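Local coordinates for protein titin (Homo sapiens, PDB 3LCY) that probably acts as a modular scaffold and elastic filament of the muscle sarcomere, here represented by two tandem immunoglobulin domains of its A-band region, at residues E6-R11 / C80-E85; A25-Q30 / H63-M68; E148-E153 / L161-V166. All blocks are in the same frame, centred on the assembly; numbering follows the deposited sequence.

In the fold
Contacts 1 and 2 belong to the first of two I-set immunoglobulin domains, contact 3 to the second. Contact 2 joins strands 24-34 and 62-68 within one sheet; contact 1 ties strand 6-10, on the outer side of strand 24-34, to strand 76-83 in the facing sheet. Along the chain, contact 2 nests inside the loop contact 1 closes. Their centres are about 16 Å apart, and Cys80 SG packs 3.6 Å from Cys29 SG between the sheets. Contact 3, the hairpin of 150-154 and 158-163, follows, its centre about 53 Å from contact 1's and about 44 Å from contact 2's. The separation reflects the extended tandem, with each sandwich built from its own part of the chain.

Contact 1 (E6-R11 / C80-E85); sequences EAPGIR and CIATNE
Pro8 and Asn84 carry this contact, in which strand 6-10 (the A strand of the I-set domain) meets the end of strand 76-83 (the F strand) and the turn after it. The polar part is a single hydrogen bond from Asn84 ND2 to Glu6 O, 2.7 Å long and bent to 145° at the hydrogen. The carbonyl oxygen lies almost in the amide plane of Asn84, while the donor is tilted 31° from the carbonyl plane of Glu6. ND2 also bonds Pro35 O, and OD1 accepts from Gly87 N, so three bonds fix the rotation of the amide. The apolar part is built on the pyrrolidine ring of Pro8. Its CB packs 3.9 Å from Ala82 CB. Pro8 CG rests 3.4 Å from Ala82 O, and CD lies against Asn84 OD1. Ile31 and Val89 also touch this ring, which thus sits between the two sheets of the sandwich. Taken together, these interactions are consistent with the asparagine amide tying the A strand to the Pro35 turn and the turn at Gly87 by satisfying their backbone polar groups, while the proline packs on the core.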
# COMPACT_ATOMS: atom_id res chain seq x y z
N GLU A 6 15.46 19.93 -29.96
CA GLU A 6 14.83 20.51 -28.81
C GLU A 6 14.80 19.42 -27.76
O GLU A 6 14.38 18.31 -28.04
CB GLU A 6 13.43 20.98 -29.17
CG GLU A 6 13.39 21.70 -30.50
CD GLU A 6 12.07 22.38 -30.77
OE1 GLU A 6 11.76 22.62 -31.95
OE2 GLU A 6 11.35 22.68 -29.80
N ALA A 7 15.27 19.75 -26.56
CA ALA A 7 15.29 18.78 -25.48
C ALA A 7 13.85 18.54 -25.14
O ALA A 7 13.00 19.37 -25.41
CB ALA A 7 16.03 19.33 -24.29
N PRO A 8 13.56 17.39 -24.56
CA PRO A 8 12.17 17.10 -24.22
C PRO A 8 11.58 18.15 -23.29
O PRO A 8 12.16 18.51 -22.28
CB PRO A 8 12.28 15.76 -23.50
CG PRO A 8 13.51 15.17 -23.99
CD PRO A 8 14.45 16.29 -24.19
N GLY A 9 10.39 18.62 -23.66
CA GLY A 9 9.68 19.62 -22.91
C GLY A 9 8.35 19.07 -22.45
O GLY A 9 7.67 18.40 -23.19
N ILE A 10 8.00 19.36 -21.21
CA ILE A 10 6.75 18.87 -20.68
C ILE A 10 5.59 19.76 -21.08
O ILE A 10 5.59 20.94 -20.82
CB ILE A 10 6.84 18.75 -19.15
CG1 ILE A 10 7.83 17.64 -18.77
CG2 ILE A 10 5.49 18.46 -18.55
CD1 ILE A 10 8.43 17.79 -17.43
N ARG A 11 4.59 19.17 -21.74
CA ARG A 11 3.38 19.89 -22.14
C ARG A 11 2.35 19.69 -21.06
O ARG A 11 1.72 20.62 -20.61
CB ARG A 11 2.87 19.39 -23.48
CG ARG A 11 3.62 19.93 -24.64
CD ARG A 11 3.16 21.33 -24.95
NE ARG A 11 4.00 21.97 -25.94
CZ ARG A 11 3.84 21.86 -27.25
NH1 ARG A 11 2.88 21.10 -27.75
NH2 ARG A 11 4.65 22.49 -28.06
N CYS A 80 8.40 8.97 -15.19
CA CYS A 80 8.59 8.87 -16.63
C CYS A 80 9.75 9.76 -17.03
O CYS A 80 9.75 10.93 -16.73
CB CYS A 80 7.34 9.34 -17.37
SG CYS A 80 7.50 9.48 -19.16
N ILE A 81 10.73 9.19 -17.71
CA ILE A 81 11.87 9.97 -18.16
C ILE A 81 11.95 10.02 -19.68
O ILE A 81 12.05 9.00 -20.33
CB ILE A 81 13.18 9.47 -17.58
CG1 ILE A 81 13.14 9.60 -16.07
CG2 ILE A 81 14.33 10.27 -18.11
CD1 ILE A 81 14.48 9.58 -15.44
N ALA A 82 11.93 11.22 -20.23
CA ALA A 82 11.98 11.40 -21.66
C ALA A 82 13.36 11.88 -22.08
O ALA A 82 13.88 12.84 -21.55
CB ALA A 82 10.93 12.38 -22.07
N THR A 83 13.95 11.20 -23.05
CA THR A 83 15.28 11.56 -23.50
C THR A 83 15.48 11.63 -25.01
O THR A 83 14.80 10.98 -25.78
CB THR A 83 16.31 10.58 -22.97
OG1 THR A 83 16.05 10.29 -21.60
CG2 THR A 83 17.68 11.15 -23.09
N ASN A 84 16.44 12.46 -25.40
CA ASN A 84 16.84 12.67 -26.78
C ASN A 84 18.29 13.17 -26.73
O ASN A 84 18.82 13.36 -25.66
CB ASN A 84 15.86 13.52 -27.57
CG ASN A 84 16.00 14.97 -27.31
OD1 ASN A 84 16.88 15.39 -26.59
ND2 ASN A 84 15.13 15.77 -27.89
N GLU A 85 18.95 13.34 -27.87
CA GLU A 85 20.34 13.77 -27.83
C GLU A 85 20.53 15.11 -27.13
O GLU A 85 21.48 15.30 -26.40
CB GLU A 85 20.95 13.88 -29.23
CG GLU A 85 20.42 12.93 -30.27
CD GLU A 85 20.72 13.41 -31.68
OE1 GLU A 85 21.49 12.74 -32.39
OE2 GLU A 85 20.19 14.45 -32.07

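Contact 2 (A25-Q30 / H63-M68); sequences AQLSCQ and HTLTVM
Thr64 and Ser28 face each other as a non-hydrogen-bonded pair of two antiparallel strands whose axes come within 4.5 Å. From the backbone of Thr64, CB lies 4.1 Å from Ser28 CB, and there the side chain forks. OG1, set beside its own backbone N (chi1 -52°), shares a hydrogen bond of 3.1 Å with Ser28 OG, which stands anti to its backbone N. The other branch, CG2, lies 3.7 Å from Leu27 O. Where the Thr64 and Gln26 side chains cross obliquely, it also meets CB and CG of Gln26, and OE1 at 4.0 Å. Backbone bonds flank this pair. Leu27 and Leu65 exchange two nearly straight ones, of 171° and 172°, and Ala25 with Val67 and Cys29 with His63 form two each. The reverse face is buried and largely apolar: Leu27 CD1 touches Val67 CG2 at 4.0 Å, and both side chains reach Tyr78 of the facing sheet. His63 is its polar exception, with the two ring nitrogens bonded to Ser58 OG and Ile31 O. The pairing of B and E strands, polar outside and mostly hydrophobic inside, is that of an immunoglobulin sandwich, in which Cys29 of B packs on Cys80 of F.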
# COMPACT_ATOMS: atom_id res chain seq x y z
N ALA A 25 -4.55 0.94 -14.13
CA ALA A 25 -4.26 2.34 -13.82
C ALA A 25 -3.45 2.97 -14.94
O ALA A 25 -2.40 2.45 -15.32
CB ALA A 25 -3.52 2.45 -12.50
N GLN A 26 -3.95 4.07 -15.48
CA GLN A 26 -3.26 4.79 -16.55
C GLN A 26 -2.56 6.04 -16.03
O GLN A 26 -3.20 6.98 -15.58
CB GLN A 26 -4.23 5.16 -17.67
CG GLN A 26 -4.53 4.02 -18.64
CD GLN A 26 -5.48 4.43 -19.75
OE1 GLN A 26 -5.05 4.72 -20.87
NE2 GLN A 26 -6.77 4.46 -19.45
N LEU A 27 -1.23 6.03 -16.10
CA LEU A 27 -0.45 7.21 -15.75
C LEU A 27 0.11 7.83 -17.03
O LEU A 27 0.92 7.22 -17.72
CB LEU A 27 0.69 6.85 -14.79
CG LEU A 27 0.27 6.22 -13.46
CD1 LEU A 27 0.57 4.72 -13.46
CD2 LEU A 27 0.98 6.90 -12.30
N SER A 28 -0.33 9.04 -17.34
CA SER A 28 0.02 9.66 -18.61
C SER A 28 0.67 11.03 -18.46
O SER A 28 0.52 11.70 -17.44
CB SER A 28 -1.22 9.77 -19.50
OG SER A 28 -0.89 10.29 -20.78
N CYS A 29 1.40 11.43 -19.50
CA CYS A 29 2.03 12.74 -19.54
C CYS A 29 2.38 13.10 -20.99
O CYS A 29 2.51 12.22 -21.84
CB CYS A 29 3.29 12.76 -18.68
SG CYS A 29 4.63 11.73 -19.30
N GLN A 30 2.57 14.37 -21.29
CA GLN A 30 3.01 14.79 -22.60
C GLN A 30 4.34 15.47 -22.60
O GLN A 30 4.50 16.46 -21.99
CB GLN A 30 2.05 15.78 -23.17
CG GLN A 30 0.69 15.41 -23.03
CD GLN A 30 -0.10 15.95 -24.11
OE1 GLN A 30 0.40 16.66 -24.94
NE2 GLN A 30 -1.35 15.62 -24.15
N HIS A 63 2.67 10.03 -23.48
CA HIS A 63 3.22 8.79 -22.97
C HIS A 63 2.43 8.28 -21.78
O HIS A 63 2.32 8.93 -20.76
CB HIS A 63 4.68 9.00 -22.64
CG HIS A 63 5.35 9.93 -23.60
ND1 HIS A 63 5.50 9.64 -24.93
CD2 HIS A 63 5.88 11.16 -23.42
CE1 HIS A 63 6.09 10.65 -25.54
NE2 HIS A 63 6.34 11.58 -24.64
N THR A 64 1.92 7.07 -21.93
CA THR A 64 1.09 6.46 -20.92
C THR A 64 1.62 5.13 -20.45
O THR A 64 1.99 4.29 -21.23
CB THR A 64 -0.35 6.25 -21.43
OG1 THR A 64 -0.86 7.47 -21.96
CG2 THR A 64 -1.26 5.82 -20.31
N LEU A 65 1.63 4.96 -19.14
CA LEU A 65 1.98 3.69 -18.51
C LEU A 65 0.72 3.08 -17.90
O LEU A 65 -0.02 3.75 -17.19
CB LEU A 65 3.03 3.89 -17.42
CG LEU A 65 3.31 2.67 -16.53
CD1 LEU A 65 3.90 1.54 -17.34
CD2 LEU A 65 4.23 3.03 -15.37
N THR A 66 0.47 1.81 -18.20
CA THR A 66 -0.70 1.16 -17.66
C THR A 66 -0.26 0.10 -16.68
O THR A 66 0.49 -0.80 -17.02
CB THR A 66 -1.52 0.47 -18.76
OG1 THR A 66 -1.94 1.45 -19.72
CG2 THR A 66 -2.74 -0.21 -18.17
N VAL A 67 -0.75 0.21 -15.45
CA VAL A 67 -0.41 -0.75 -14.43
C VAL A 67 -1.62 -1.59 -14.10
O VAL A 67 -2.67 -1.05 -13.77
CB VAL A 67 0.06 -0.06 -13.14
CG1 VAL A 67 0.39 -1.09 -12.07
CG2 VAL A 67 1.26 0.83 -13.42
N MET A 68 -1.48 -2.90 -14.19
CA MET A 68 -2.58 -3.77 -13.86
C MET A 68 -2.30 -4.07 -12.42
O MET A 68 -1.46 -4.90 -12.09
CB MET A 68 -2.55 -5.04 -14.70
CG MET A 68 -2.44 -4.79 -16.19
SD MET A 68 -3.68 -3.68 -16.84
CE MET A 68 -5.17 -4.59 -16.52

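Contact 3 (E148-E153 / L161-V166); sequences ENITIE and LVMKNV
The D-E hairpin of the second I-set immunoglobulin domain holds Thr151 against Val162 as an antiparallel hydrogen-bonded pair. Val162 N donates to Thr151 O over 2.8 Å in an almost straight bond (178°), and Thr151 N returns one to Val162 O. A further backbone bond, from Lys164 N to Asn149 O, carries the pairing past the end of the regular strands. Side chains alternate between the two faces. On the face that meets the core, Leu161 CD1 is the central methyl: it lies 3.6 Å from Ile152 CG1 and 3.9 Å from Ile150 CG2, while Trp137 of strand 134-139 touches both Leu161 and Ile152. On the other face Val162 CG1 sits between its own backbone N and carbonyl carbon (chi1 43°), which brings it 3.2 Å from Thr151 O and against Thr151 CB. At the open end of the hairpin Lys164 lies across Asn149: its CB is 3.7 Å from Asn149 OD1, and the two side chains cross at about a right angle. Beyond CD the lysine bends (chi3 -94°), carrying CE to Glu148, and NZ then hydrogen-bonds Glu148 O at 3.2 Å, nearly along the C=O axis.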
# COMPACT_ATOMS: atom_id res chain seq x y z
N GLU A 148 1.66 1.59 29.19
CA GLU A 148 2.87 0.96 29.64
C GLU A 148 2.95 -0.49 29.21
O GLU A 148 3.99 -0.93 28.75
CB GLU A 148 2.88 1.02 31.16
CG GLU A 148 3.85 0.09 31.83
CD GLU A 148 5.27 0.43 31.49
OE1 GLU A 148 6.19 -0.26 31.97
OE2 GLU A 148 5.47 1.40 30.73
N ASN A 149 1.86 -1.23 29.34
CA ASN A 149 1.88 -2.63 28.95
C ASN A 149 1.19 -2.97 27.63
O ASN A 149 1.17 -4.11 27.21
CB ASN A 149 1.40 -3.52 30.10
CG ASN A 149 2.29 -3.37 31.33
OD1 ASN A 149 3.44 -3.80 31.33
ND2 ASN A 149 1.76 -2.75 32.36
N ILE A 150 0.64 -1.96 26.98
CA ILE A 150 -0.03 -2.18 25.72
C ILE A 150 0.47 -1.24 24.65
O ILE A 150 0.51 -0.04 24.84
CB ILE A 150 -1.52 -1.96 25.85
CG1 ILE A 150 -2.13 -3.01 26.78
CG2 ILE A 150 -2.15 -2.00 24.49
CD1 ILE A 150 -2.31 -4.34 26.17
N THR A 151 0.83 -1.80 23.51
CA THR A 151 1.31 -1.00 22.39
C THR A 151 0.67 -1.47 21.09
O THR A 151 0.52 -2.67 20.86
CB THR A 151 2.84 -1.07 22.26
OG1 THR A 151 3.44 -0.69 23.50
CG2 THR A 151 3.33 -0.14 21.16
N ILE A 152 0.28 -0.52 20.25
CA ILE A 152 -0.39 -0.83 19.00
C ILE A 152 0.26 -0.08 17.84
O ILE A 152 0.10 1.13 17.71
CB ILE A 152 -1.88 -0.46 19.06
CG1 ILE A 152 -2.53 -1.03 20.32
CG2 ILE A 152 -2.60 -0.94 17.81
CD1 ILE A 152 -3.96 -0.57 20.54
N GLU A 153 1.01 -0.80 17.01
CA GLU A 153 1.61 -0.19 15.83
C GLU A 153 0.76 -0.40 14.59
O GLU A 153 0.55 -1.53 14.14
CB GLU A 153 3.03 -0.71 15.60
CG GLU A 153 3.60 -0.32 14.24
CD GLU A 153 5.11 -0.41 14.19
OE1 GLU A 153 5.64 -0.95 13.19
OE2 GLU A 153 5.77 0.05 15.14
N LEU A 161 -0.62 -5.48 17.52
CA LEU A 161 -0.88 -5.31 18.95
C LEU A 161 0.10 -6.13 19.78
O LEU A 161 0.20 -7.34 19.63
CB LEU A 161 -2.31 -5.73 19.29
CG LEU A 161 -2.66 -5.81 20.78
CD1 LEU A 161 -2.58 -4.43 21.42
CD2 LEU A 161 -4.04 -6.41 20.98
N VAL A 162 0.78 -5.46 20.68
CA VAL A 162 1.67 -6.11 21.62
C VAL A 162 1.26 -5.97 23.10
O VAL A 162 1.06 -4.93 23.62
CB VAL A 162 3.14 -5.72 21.33
CG1 VAL A 162 3.29 -4.35 21.06
CG2 VAL A 162 3.99 -6.05 22.42
N MET A 163 1.15 -7.08 23.78
CA MET A 163 0.74 -7.06 25.15
C MET A 163 1.85 -7.56 26.03
O MET A 163 2.32 -8.63 25.87
CB MET A 163 -0.54 -7.84 25.31
CG MET A 163 -1.73 -7.08 24.83
SD MET A 163 -3.28 -7.91 24.64
CE MET A 163 -2.78 -9.51 24.26
N LYS A 164 2.26 -6.74 26.96
CA LYS A 164 3.33 -7.10 27.85
C LYS A 164 2.87 -7.82 29.07
O LYS A 164 1.89 -7.48 29.62
CB LYS A 164 4.06 -5.86 28.28
CG LYS A 164 5.41 -5.80 27.75
CD LYS A 164 6.19 -4.61 28.22
CE LYS A 164 6.12 -3.43 27.29
NZ LYS A 164 6.80 -2.25 27.87
N ASN A 165 3.61 -8.81 29.50
CA ASN A 165 3.33 -9.50 30.73
C ASN A 165 1.95 -10.00 30.89
O ASN A 165 1.24 -9.62 31.79
CB ASN A 165 3.79 -8.76 31.98
CG ASN A 165 3.44 -9.53 33.26
OD1 ASN A 165 2.35 -9.39 33.79
ND2 ASN A 165 4.34 -10.34 33.74
N VAL A 166 1.54 -10.87 29.98
CA VAL A 166 0.20 -11.41 30.01
C VAL A 166 -0.10 -12.30 31.21
O VAL A 166 0.72 -13.11 31.63
CB VAL A 166 -0.11 -12.18 28.72
CG1 VAL A 166 0.16 -11.30 27.52
CG2 VAL A 166 0.70 -13.45 28.65